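Local structure of octaprenyl-diphosphate synthase (Bacteroides thetaiotaomicron, 3RMG) at residues Met49-Leu54 / Ser75-His80; Leu54-Ala59 / Pro67-Ala72; Ile135-Ser140 / Ala182-Leu187. The protein probably acts as a magnesium-dependent prenyltransferase that lengthens allylic diphosphates by adding isopentenyl diphosphate units. One frame throughout, in Å; residues are numbered along the deposited sequence.

Contact 1 of 3, residues Met49-Leu54 / Ser75-His80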
loop_
_atom_site.group_PDB
_atom_site.type_symbol
_atom_site.label_atom_id
_atom_site.label_comp_id
_atom_site.label_asym_id
_atom_site.label_seq_id
_atom_site.Cartn_x
_atom_site.Cartn_y
_atom_site.Cartn_z
ATOM N N MET A 49 -16.515 -16.689 1.850
ATOM C CA MET A 49 -15.892 -15.907 0.793
ATOM C C MET A 49 -16.945 -15.208 -0.046
ATOM O O MET A 49 -17.099 -15.499 -1.228
ATOM C CB MET A 49 -15.044 -16.816 -0.093
ATOM C CG MET A 49 -13.869 -17.453 0.627
ATOM S SD MET A 49 -13.704 -19.196 0.215
ATOM C CE MET A 49 -15.275 -19.838 0.811
ATOM N N MET A 50 -17.661 -14.279 0.573
ATOM C CA MET A 50 -18.760 -13.596 -0.075
ATOM C C MET A 50 -18.353 -12.949 -1.407
ATOM O O MET A 50 -19.072 -13.055 -2.408
ATOM C CB MET A 50 -19.346 -12.553 0.869
ATOM C CG MET A 50 -20.857 -12.647 1.017
ATOM S SD MET A 50 -21.361 -14.280 1.615
ATOM C CE MET A 50 -20.446 -14.369 3.157
ATOM N N ARG A 51 -17.195 -12.295 -1.430
ATOM C CA ARG A 51 -16.758 -11.589 -2.636
ATOM C C ARG A 51 -16.159 -12.510 -3.703
ATOM O O ARG A 51 -16.475 -12.372 -4.877
ATOM C CB ARG A 51 -15.796 -10.440 -2.293
ATOM C CG ARG A 51 -16.451 -9.291 -1.552
ATOM C CD ARG A 51 -15.408 -8.390 -0.861
ATOM N NE ARG A 51 -16.056 -7.505 0.093
ATOM C CZ ARG A 51 -16.113 -7.719 1.404
ATOM N NH1 ARG A 51 -15.523 -8.782 1.934
ATOM N NH2 ARG A 51 -16.742 -6.851 2.187
ATOM N N PRO A 52 -15.272 -13.437 -3.304
ATOM C CA PRO A 52 -14.774 -14.421 -4.267
ATOM C C PRO A 52 -15.894 -15.214 -4.931
ATOM O O PRO A 52 -15.838 -15.461 -6.136
ATOM C CB PRO A 52 -13.887 -15.322 -3.409
ATOM C CG PRO A 52 -13.346 -14.383 -2.389
ATOM C CD PRO A 52 -14.538 -13.514 -2.032
ATOM N N ILE A 53 -16.918 -15.592 -4.175
ATOM C CA ILE A 53 -18.050 -16.284 -4.797
ATOM C C ILE A 53 -18.723 -15.392 -5.849
ATOM O O ILE A 53 -19.105 -15.856 -6.920
ATOM C CB ILE A 53 -19.068 -16.779 -3.761
ATOM C CG1 ILE A 53 -18.533 -18.023 -3.043
ATOM C CG2 ILE A 53 -20.375 -17.101 -4.428
ATOM C CD1 ILE A 53 -19.236 -18.314 -1.721
ATOM N N LEU A 54 -18.854 -14.105 -5.554
ATOM C CA LEU A 54 -19.404 -13.178 -6.532
ATOM C C LEU A 54 -18.545 -13.123 -7.813
ATOM O O LEU A 54 -19.071 -13.144 -8.923
ATOM C CB LEU A 54 -19.535 -11.778 -5.936
ATOM C CG LEU A 54 -20.279 -10.760 -6.788
ATOM C CD1 LEU A 54 -21.650 -11.321 -7.137
ATOM C CD2 LEU A 54 -20.404 -9.417 -6.075
ATOM N N SER A 75 -6.549 -10.532 -5.953
ATOM C CA SER A 75 -6.121 -9.147 -5.861
ATOM C C SER A 75 -7.089 -8.335 -5.021
ATOM O O SER A 75 -6.681 -7.677 -4.070
ATOM C CB SER A 75 -6.006 -8.518 -7.238
ATOM O OG SER A 75 -5.662 -7.156 -7.109
ATOM N N LEU A 76 -8.373 -8.377 -5.377
ATOM C CA LEU A 76 -9.364 -7.550 -4.705
ATOM C C LEU A 76 -9.565 -7.988 -3.265
ATOM O O LEU A 76 -9.721 -7.163 -2.380
ATOM C CB LEU A 76 -10.685 -7.537 -5.474
ATOM C CG LEU A 76 -10.682 -6.681 -6.758
ATOM C CD1 LEU A 76 -11.932 -6.907 -7.563
ATOM C CD2 LEU A 76 -10.515 -5.190 -6.455
ATOM N N GLU A 77 -9.511 -9.288 -3.018
ATOM C CA GLU A 77 -9.602 -9.780 -1.651
ATOM C C GLU A 77 -8.397 -9.342 -0.799
ATOM O O GLU A 77 -8.538 -9.024 0.380
ATOM C CB GLU A 77 -9.764 -11.300 -1.648
ATOM C CG GLU A 77 -10.293 -11.864 -0.340
ATOM C CD GLU A 77 -11.766 -11.557 -0.116
ATOM O OE1 GLU A 77 -12.395 -10.952 -1.007
ATOM O OE2 GLU A 77 -12.297 -11.921 0.955
ATOM N N LEU A 78 -7.213 -9.321 -1.393
ATOM C CA LEU A 78 -6.039 -8.815 -0.691
ATOM C C LEU A 78 -6.163 -7.319 -0.378
ATOM O O LEU A 78 -5.787 -6.863 0.714
ATOM C CB LEU A 78 -4.770 -9.075 -1.511
ATOM C CG LEU A 78 -4.410 -10.552 -1.664
ATOM C CD1 LEU A 78 -3.201 -10.739 -2.563
ATOM C CD2 LEU A 78 -4.189 -11.165 -0.300
ATOM N N LEU A 79 -6.671 -6.554 -1.340
ATOM C CA LEU A 79 -6.852 -5.111 -1.142
ATOM C C LEU A 79 -7.784 -4.842 0.041
ATOM O O LEU A 79 -7.515 -3.984 0.888
ATOM C CB LEU A 79 -7.403 -4.460 -2.418
ATOM C CG LEU A 79 -7.818 -2.990 -2.349
ATOM C CD1 LEU A 79 -6.664 -2.149 -1.862
ATOM C CD2 LEU A 79 -8.265 -2.511 -3.716
ATOM N N HIS A 80 -8.886 -5.586 0.087
ATOM C CA HIS A 80 -9.848 -5.483 1.169
ATOM C C HIS A 80 -9.201 -5.856 2.502
ATOM O O HIS A 80 -9.296 -5.123 3.488
ATOM C CB HIS A 80 -11.014 -6.415 0.889
ATOM C CG HIS A 80 -11.983 -6.526 2.022
ATOM N ND1 HIS A 80 -12.604 -5.429 2.581
ATOM C CD2 HIS A 80 -12.462 -7.608 2.682
ATOM C CE1 HIS A 80 -13.421 -5.830 3.539
ATOM N NE2 HIS A 80 -13.353 -7.147 3.621
#
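R51 and P52, which end the GKxxRP motif of the polyprenyl synthase family, face E77 and H80 on helix 67-90, in the region where relatives hold the diphosphate of isopentenyl diphosphate. The two helix segments run antiparallel at 158°, and side chains bridge the gap. The R51 chain, extended from CG to NE, lifts its guanidinium over one face of the H80 imidazole, CZ lying 3.6 Å above the ring plane and displaced toward the rim. The groups are tilted 42° apart. R51 NH1 comes to 3.2 Å from H80 NE2, but the angle is too poor for a hydrogen bond. E77, bent at chi2 (72°), comes across R51 and P52 at about a right angle: its OE1 sits 3.5 Å from P52 CD and 3.7 Å from R51 CB. L177, F178 and C181 of helix 174-188 pack against R51, and F20 against P52. A leucine in place of R51 would probably leave this face of the H80 ring without its flat polar cover and take the R51 charge away from E77. With R51 NH1 4.6 Å from E77 OE2, the opposite charges probably attract without pairing, consistent with an arginine whose N-H groups serve an anionic substrate.

Contact 2 of 3, residues Leu54-Ala59 / Pro67-Ala72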
loop_
_atom_site.group_PDB
_atom_site.type_symbol
_atom_site.label_atom_id
_atom_site.label_comp_id
_atom_site.label_asym_id
_atom_site.label_seq_id
_atom_site.Cartn_x
_atom_site.Cartn_y
_atom_site.Cartn_z
ATOM N N LEU A 54 -18.854 -14.105 -5.554
ATOM C CA LEU A 54 -19.404 -13.178 -6.532
ATOM C C LEU A 54 -18.545 -13.123 -7.813
ATOM O O LEU A 54 -19.071 -13.144 -8.923
ATOM C CB LEU A 54 -19.535 -11.778 -5.936
ATOM C CG LEU A 54 -20.279 -10.760 -6.788
ATOM C CD1 LEU A 54 -21.650 -11.321 -7.137
ATOM C CD2 LEU A 54 -20.404 -9.417 -6.075
ATOM N N VAL A 55 -17.229 -13.023 -7.659
ATOM C CA VAL A 55 -16.354 -12.927 -8.817
ATOM C C VAL A 55 -16.546 -14.146 -9.718
ATOM O O VAL A 55 -16.674 -14.015 -10.933
ATOM C CB VAL A 55 -14.866 -12.847 -8.406
ATOM C CG1 VAL A 55 -13.972 -12.898 -9.658
ATOM C CG2 VAL A 55 -14.593 -11.582 -7.569
ATOM N N LEU A 56 -16.571 -15.331 -9.107
ATOM C CA LEU A 56 -16.706 -16.572 -9.850
ATOM C C LEU A 56 -18.063 -16.667 -10.528
ATOM O O LEU A 56 -18.134 -16.965 -11.730
ATOM C CB LEU A 56 -16.440 -17.791 -8.952
ATOM C CG LEU A 56 -15.073 -17.728 -8.257
ATOM C CD1 LEU A 56 -14.857 -18.889 -7.330
ATOM C CD2 LEU A 56 -13.953 -17.652 -9.282
ATOM N N LEU A 57 -19.142 -16.411 -9.786
ATOM C CA LEU A 57 -20.471 -16.505 -10.406
ATOM C C LEU A 57 -20.620 -15.548 -11.590
ATOM O O LEU A 57 -21.099 -15.952 -12.654
ATOM C CB LEU A 57 -21.608 -16.321 -9.396
ATOM C CG LEU A 57 -21.796 -17.385 -8.305
ATOM C CD1 LEU A 57 -22.788 -16.935 -7.295
ATOM C CD2 LEU A 57 -22.214 -18.732 -8.875
ATOM N N VAL A 58 -20.212 -14.287 -11.426
ATOM C CA VAL A 58 -20.358 -13.295 -12.519
ATOM C C VAL A 58 -19.598 -13.724 -13.770
ATOM O O VAL A 58 -20.093 -13.584 -14.880
ATOM C CB VAL A 58 -19.889 -11.864 -12.090
ATOM C CG1 VAL A 58 -19.687 -10.940 -13.319
ATOM C CG2 VAL A 58 -20.878 -11.264 -11.162
ATOM N N ALA A 59 -18.387 -14.234 -13.593
ATOM C CA ALA A 59 -17.593 -14.671 -14.744
ATOM C C ALA A 59 -18.302 -15.812 -15.462
ATOM O O ALA A 59 -18.347 -15.860 -16.704
ATOM C CB ALA A 59 -16.178 -15.085 -14.319
ATOM N N PRO A 67 -7.539 -18.090 -15.341
ATOM C CA PRO A 67 -6.579 -17.770 -14.288
ATOM C C PRO A 67 -6.575 -16.266 -13.977
ATOM O O PRO A 67 -6.271 -15.867 -12.856
ATOM C CB PRO A 67 -5.232 -18.206 -14.887
ATOM C CG PRO A 67 -5.565 -19.118 -16.034
ATOM C CD PRO A 67 -6.895 -18.642 -16.546
ATOM N N ALA A 68 -6.930 -15.448 -14.960
ATOM C CA ALA A 68 -7.128 -14.007 -14.730
ATOM C C ALA A 68 -8.269 -13.724 -13.741
ATOM O O ALA A 68 -8.179 -12.799 -12.935
ATOM C CB ALA A 68 -7.375 -13.270 -16.058
ATOM N N THR A 69 -9.337 -14.521 -13.809
ATOM C CA THR A 69 -10.469 -14.364 -12.897
ATOM C C THR A 69 -10.016 -14.629 -11.482
ATOM O O THR A 69 -10.310 -13.861 -10.574
ATOM C CB THR A 69 -11.600 -15.363 -13.221
ATOM O OG1 THR A 69 -11.970 -15.244 -14.595
ATOM C CG2 THR A 69 -12.812 -15.095 -12.365
ATOM N N LEU A 70 -9.292 -15.728 -11.295
ATOM C CA LEU A 70 -8.727 -16.051 -9.988
ATOM C C LEU A 70 -7.775 -14.980 -9.465
ATOM O O LEU A 70 -7.850 -14.629 -8.286
ATOM C CB LEU A 70 -8.030 -17.414 -10.011
ATOM C CG LEU A 70 -8.913 -18.520 -10.592
ATOM C CD1 LEU A 70 -8.092 -19.777 -10.874
ATOM C CD2 LEU A 70 -10.071 -18.803 -9.656
ATOM N N HIS A 71 -6.879 -14.459 -10.310
ATOM C CA HIS A 71 -5.957 -13.411 -9.831
ATOM C C HIS A 71 -6.715 -12.127 -9.465
ATOM O O HIS A 71 -6.441 -11.499 -8.438
ATOM C CB HIS A 71 -4.824 -13.131 -10.824
ATOM C CG HIS A 71 -3.734 -14.157 -10.788
ATOM N ND1 HIS A 71 -2.951 -14.367 -9.672
ATOM C CD2 HIS A 71 -3.311 -15.049 -11.720
ATOM C CE1 HIS A 71 -2.090 -15.341 -9.921
ATOM N NE2 HIS A 71 -2.284 -15.766 -11.157
ATOM N N ALA A 72 -7.690 -11.755 -10.287
ATOM C CA ALA A 72 -8.567 -10.637 -9.943
ATOM C C ALA A 72 -9.156 -10.816 -8.546
ATOM O O ALA A 72 -9.055 -9.934 -7.697
ATOM C CB ALA A 72 -9.665 -10.492 -10.957
#
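V55 meets T69 first: its CG1, set anti to the backbone N (chi1 174°), points across the gap and lies 3.7 Å from T69 CG2, the two side chains lying alongside with reversed sense. The same V55 methyl also passes 3.9 Å from the carbonyl oxygen T69 O, against the helix backbone itself. L56, the next residue, starts out to one flank and swings its CD2 back toward the partner helix, where it rests 4.1 Å from L70 CD2 and 4.2 Å from T69 CG2. One turn beyond V55, A59 brings CB to 3.9 Å from T69 CG2. V55, L56 and A59 thus gather round a single methyl. In T69 the hydroxyl OG1 lies beside the backbone N (chi1 -54°), opposite the carbonyl carbon, which leaves CG2 on the far side from N, facing V55 and A59. OG1 is hydrogen-bonded to S188 OG and to T66 N, so both branches of the threonine are used. L17 of helix 14-23 adds to the apolar surroundings of L56, while C181 and A185 of helix 174-188 pack on V55. The segments cross at 150° with their axes 9.9 Å apart, close to the turn that joins helices 50-62 and 67-90: a buried antiparallel helical hairpin within the all-alpha isoprenoid synthase fold.

Contact 3 of 3, residues Ile135-Ser140 / Ala182-Leu187; sequences IRLVSS and AEAAAL
The carboxylate of E183 receives L137 over one face: CD1 of the leucine stands above its plane, displaced to one side, 3.5 Å from E183 OE2. The contact joins helices 132-154 and 174-188, antiparallel neighbours in the all-alpha isoprenoid synthase bundle, whose local axes are 10.5 Å apart at 164°. One methyl does nearly all the bridging. L137 has CG turned away from N (chi1 165°), and CD1 prolongs the chain straight on, spanning the gap between the helices. E183, itself extended, runs the other way beside it, and the aliphatic part of the glutamate lies along the same methyl, with E183 CB 3.8 Å from L137 CD1. The methyl also abuts the helix backbone, 3.7 Å from A184 N and 4.1 Å from A184 CB. The small alanine side chain probably lets the leucine approach that closely. L187 CD1, one turn after E183, borders the methyl more loosely at 4.3 Å. L76 of helix 67-90 packs on both L137 and A184, while V196 and R200 of helix 193-217 lie against E183. The flank of helix 132-154 formed by I135, R136 and S139 faces the second subunit, where the R136 guanidinium makes a salt bridge with E127 of that chain. Two serines turn their hydroxyls back onto the helix: S139 OG donates to I135 O, and S140 OG donates to R136 O at 3.0 Å, reaching this carbonyl from the face opposite to S140 N.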
loop_
_atom_site.group_PDB
_atom_site.type_symbol
_atom_site.label_atom_id
_atom_site.label_comp_id
_atom_site.label_asym_id
_atom_site.label_seq_id
_atom_site.Cartn_x
_atom_site.Cartn_y
_atom_site.Cartn_z
ATOM N N ILE A 135 -5.918 -4.083 -14.054
ATOM C CA ILE A 135 -4.872 -3.376 -13.337
ATOM C C ILE A 135 -5.334 -1.947 -13.041
ATOM O O ILE A 135 -5.222 -1.457 -11.924
ATOM C CB ILE A 135 -3.549 -3.397 -14.125
ATOM C CG1 ILE A 135 -3.036 -4.849 -14.221
ATOM C CG2 ILE A 135 -2.516 -2.510 -13.442
ATOM C CD1 ILE A 135 -1.821 -5.051 -15.103
ATOM N N ARG A 136 -5.877 -1.290 -14.054
ATOM C CA ARG A 136 -6.444 0.029 -13.862
ATOM C C ARG A 136 -7.525 0.012 -12.779
ATOM O O ARG A 136 -7.551 0.879 -11.905
ATOM C CB ARG A 136 -7.016 0.547 -15.182
ATOM C CG ARG A 136 -7.042 2.056 -15.294
ATOM C CD ARG A 136 -6.596 2.483 -16.684
ATOM N NE ARG A 136 -7.080 1.562 -17.711
ATOM C CZ ARG A 136 -6.490 1.365 -18.887
ATOM N NH1 ARG A 136 -5.386 2.025 -19.201
ATOM N NH2 ARG A 136 -7.006 0.505 -19.755
ATOM N N LEU A 137 -8.413 -0.980 -12.829
ATOM C CA LEU A 137 -9.531 -1.037 -11.895
ATOM C C LEU A 137 -9.034 -1.191 -10.460
ATOM O O LEU A 137 -9.487 -0.507 -9.547
ATOM C CB LEU A 137 -10.497 -2.172 -12.276
ATOM C CG LEU A 137 -11.546 -2.630 -11.254
ATOM C CD1 LEU A 137 -12.658 -3.420 -11.905
ATOM C CD2 LEU A 137 -10.897 -3.476 -10.180
ATOM N N VAL A 138 -8.099 -2.100 -10.249
ATOM C CA VAL A 138 -7.659 -2.351 -8.892
ATOM C C VAL A 138 -6.876 -1.163 -8.368
ATOM O O VAL A 138 -7.027 -0.763 -7.204
ATOM C CB VAL A 138 -6.760 -3.579 -8.805
ATOM C CG1 VAL A 138 -6.177 -3.670 -7.404
ATOM C CG2 VAL A 138 -7.551 -4.827 -9.150
ATOM N N SER A 139 -6.014 -0.597 -9.211
ATOM C CA SER A 139 -5.201 0.500 -8.710
ATOM C C SER A 139 -6.088 1.711 -8.414
ATOM O O SER A 139 -6.019 2.278 -7.323
ATOM C CB SER A 139 -4.006 0.826 -9.634
ATOM O OG SER A 139 -4.403 1.339 -10.900
ATOM N N SER A 140 -6.951 2.095 -9.353
ATOM C CA SER A 140 -7.782 3.272 -9.094
ATOM C C SER A 140 -8.682 3.057 -7.884
ATOM O O SER A 140 -8.922 3.981 -7.114
ATOM C CB SER A 140 -8.596 3.682 -10.321
ATOM O OG SER A 140 -9.553 2.701 -10.628
ATOM N N ALA A 182 -17.337 -7.624 -9.241
ATOM C CA ALA A 182 -18.156 -8.039 -10.368
ATOM C C ALA A 182 -17.569 -7.510 -11.691
ATOM O O ALA A 182 -17.425 -8.254 -12.644
ATOM C CB ALA A 182 -19.586 -7.559 -10.171
ATOM N N GLU A 183 -17.201 -6.232 -11.721
ATOM C CA GLU A 183 -16.609 -5.614 -12.913
ATOM C C GLU A 183 -15.359 -6.351 -13.373
ATOM O O GLU A 183 -15.202 -6.663 -14.560
ATOM C CB GLU A 183 -16.274 -4.137 -12.662
ATOM C CG GLU A 183 -15.902 -3.382 -13.957
ATOM C CD GLU A 183 -15.581 -1.918 -13.725
ATOM O OE1 GLU A 183 -15.402 -1.206 -14.726
ATOM O OE2 GLU A 183 -15.523 -1.475 -12.552
ATOM N N ALA A 184 -14.468 -6.621 -12.430
ATOM C CA ALA A 184 -13.261 -7.398 -12.709
ATOM C C ALA A 184 -13.608 -8.803 -13.203
ATOM O O ALA A 184 -12.943 -9.342 -14.102
ATOM C CB ALA A 184 -12.383 -7.480 -11.455
ATOM N N ALA A 185 -14.651 -9.402 -12.627
ATOM C CA ALA A 185 -15.066 -10.732 -13.084
ATOM C C ALA A 185 -15.351 -10.716 -14.587
ATOM O O ALA A 185 -14.895 -11.597 -15.298
ATOM C CB ALA A 185 -16.284 -11.256 -12.295
ATOM N N ALA A 186 -16.092 -9.709 -15.058
ATOM C CA ALA A 186 -16.429 -9.569 -16.493
ATOM C C ALA A 186 -15.223 -9.248 -17.393
ATOM O O ALA A 186 -15.024 -9.879 -18.415
ATOM C CB ALA A 186 -17.547 -8.506 -16.704
ATOM N N LEU A 187 -14.431 -8.251 -17.028
ATOM C CA LEU A 187 -13.198 -7.993 -17.754
ATOM C C LEU A 187 -12.334 -9.258 -17.901
ATOM O O LEU A 187 -11.714 -9.477 -18.947
ATOM C CB LEU A 187 -12.389 -6.895 -17.068
ATOM C CG LEU A 187 -13.015 -5.501 -17.071
ATOM C CD1 LEU A 187 -12.363 -4.630 -15.988
ATOM C CD2 LEU A 187 -12.944 -4.858 -18.444
#

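In the fold
Contacts 1 and 2 are successive levels of one helical hairpin: both join helices 50-62 and 67-90, share L54, and have centres about 9 Å apart, contact 2 lying nearer the turn. Contact 3 brings helices 132-154 and 174-188 against this hairpin, its centre about 12 Å from that of contact 1 and 10 Å from that of contact 2. S75 OG packs 3.5 Å from V138 CG1, and V58 CG1 lies 3.6 Å from A185 CB. Contact 1 is at the probable substrate site: it holds the GKxxRP residues, and H80 lies toward the end of helix 67-90 leading into the DDxxD motif, which in relatives binds magnesium; contact 2 is at that helix's other end.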